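Local coordinates for motility protein B (Helicobacter pylori, PDB 3CYP) that probably forms, together with MotA, the stator of the flagellar motor and may fasten it to the cell wall through this periplasmic OmpA-like domain, at residues 65-68 / 69-72. Residues are numbered along the deposited sequence; the frame is centred on the assembly and turned at random.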
loop_
_atom_site.group_PDB
_atom_site.type_symbol
_atom_site.label_atom_id
_atom_site.label_comp_id
_atom_site.label_asym_id
_atom_site.label_seq_id
_atom_site.Cartn_x
_atom_site.Cartn_y
_atom_site.Cartn_z
ATOM N N ARG B 65 -4.633 -5.876 8.073
ATOM C CA ARG B 65 -5.702 -4.935 8.494
ATOM C C ARG B 65 -5.637 -3.606 7.742
ATOM O O ARG B 65 -6.621 -3.150 7.166
ATOM C CB ARG B 65 -5.677 -4.685 9.969
ATOM C CG ARG B 65 -6.159 -5.898 10.776
ATOM C CD ARG B 65 -5.958 -5.694 12.245
ATOM N NE ARG B 65 -6.605 -6.752 13.039
ATOM C CZ ARG B 65 -6.346 -7.006 14.320
ATOM N NH1 ARG B 65 -5.462 -6.292 14.989
ATOM N NH2 ARG B 65 -7.014 -7.991 14.958
ATOM N N ALA B 66 -4.453 -3.004 7.754
ATOM C CA ALA B 66 -4.262 -1.695 7.123
ATOM C C ALA B 66 -4.436 -1.805 5.625
ATOM O O ALA B 66 -5.112 -0.975 5.002
ATOM C CB ALA B 66 -2.918 -1.143 7.478
ATOM N N TYR B 67 -3.811 -2.815 5.014
ATOM C CA TYR B 67 -3.924 -3.025 3.572
ATOM C C TYR B 67 -5.395 -3.189 3.134
ATOM O O TYR B 67 -5.858 -2.581 2.182
ATOM C CB TYR B 67 -3.074 -4.237 3.179
ATOM C CG TYR B 67 -3.303 -4.704 1.757
ATOM C CD1 TYR B 67 -3.013 -3.873 0.683
ATOM C CD2 TYR B 67 -3.868 -5.945 1.485
ATOM C CE1 TYR B 67 -3.258 -4.270 -0.642
ATOM C CE2 TYR B 67 -4.094 -6.364 0.157
ATOM C CZ TYR B 67 -3.764 -5.519 -0.892
ATOM O OH TYR B 67 -3.954 -5.887 -2.225
ATOM N N ARG B 68 -6.138 -4.017 3.867
ATOM C CA ARG B 68 -7.523 -4.287 3.537
ATOM C C ARG B 68 -8.375 -3.034 3.639
ATOM O O ARG B 68 -9.195 -2.786 2.781
ATOM C CB ARG B 68 -8.091 -5.403 4.430
ATOM C CG ARG B 68 -7.543 -6.768 3.976
ATOM C CD ARG B 68 -7.946 -7.925 4.835
ATOM N NE ARG B 68 -9.320 -7.870 5.328
ATOM C CZ ARG B 68 -10.404 -8.305 4.684
ATOM N NH1 ARG B 68 -10.338 -8.809 3.456
ATOM N NH2 ARG B 68 -11.579 -8.215 5.267
ATOM N N VAL B 69 -8.153 -2.238 4.675
ATOM C CA VAL B 69 -8.869 -0.975 4.813
ATOM C C VAL B 69 -8.513 -0.094 3.622
ATOM O O VAL B 69 -9.367 0.564 3.008
ATOM C CB VAL B 69 -8.610 -0.294 6.146
ATOM C CG1 VAL B 69 -9.096 1.172 6.112
ATOM C CG2 VAL B 69 -9.352 -1.094 7.248
ATOM N N MET B 70 -7.222 -0.015 3.308
ATOM C CA MET B 70 -6.769 0.808 2.156
ATOM C C MET B 70 -7.448 0.396 0.821
ATOM O O MET B 70 -7.878 1.261 0.024
ATOM C CB MET B 70 -5.242 0.784 2.023
ATOM C CG MET B 70 -4.769 1.860 1.106
ATOM S SD MET B 70 -2.998 1.678 0.694
ATOM C CE MET B 70 -3.015 0.184 -0.294
ATOM N N LYS B 71 -7.552 -0.917 0.585
ATOM C CA LYS B 71 -8.205 -1.421 -0.622
ATOM C C LYS B 71 -9.638 -0.961 -0.685
ATOM O O LYS B 71 -10.117 -0.539 -1.745
ATOM C CB LYS B 71 -8.210 -2.948 -0.662
ATOM C CG LYS B 71 -6.874 -3.545 -0.926
ATOM C CD LYS B 71 -7.033 -4.890 -1.621
ATOM C CE LYS B 71 -7.542 -5.936 -0.711
ATOM N NZ LYS B 71 -7.648 -7.228 -1.519
ATOM N N VAL B 72 -10.335 -0.997 0.469
ATOM C CA VAL B 72 -11.711 -0.507 0.519
ATOM C C VAL B 72 -11.834 0.965 0.214
ATOM O O VAL B 72 -12.672 1.387 -0.586
ATOM C CB VAL B 72 -12.429 -0.861 1.814
ATOM C CG1 VAL B 72 -13.853 -0.273 1.786
ATOM C CG2 VAL B 72 -12.489 -2.388 1.944
HETATM O O HOH W 1 -5.330 -8.300 -2.440
HETATM O O HOH W 2 -8.274 -9.065 0.776
#
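The ammonium NZ of Lys-71 is gripped by two waters. One lies 2.7 Å from NZ and also hydrogen-bonds Tyr-67 OH at 2.8 Å, in the plane of the ring at its edge. The other accepts from NZ at 3.0 Å and, weakly, from Arg-68 NH1. On the way to these waters Lys-71 CG lies over one face of the Tyr-67 ring, offset toward the rim. It makes a CH-pi contact, 3.9 Å from the centroid and 23° off the normal. CD passes beyond the rim, 3.3 Å from Tyr-67 OH, and a bend at chi3 (-72°) turns CE toward CE2. Met-70 CE meets Tyr-67 CD1 obliquely at 4.2 Å. The backbone is regular alpha-helix; Lys-71 N donates to Tyr-67 O at 2.9 Å.

Tyr-67 and Lys-71 are an i to i+4 pair on helix 58-75, the crossover helix between parallel strands 38-44 and 83-87 of the OmpA-like fold. Tyr-67 packs on Ile-74 of the second subunit, whose own Tyr-67 packs on Met-70 and Lys-71. Val-69 and Val-72 touch helix 17-30, while Arg-68 NE bonds Asp-13 O. The cations Arg-68 NH1 and Lys-71 NZ stay 5.9 Å apart with water between them, which probably eases their repulsion.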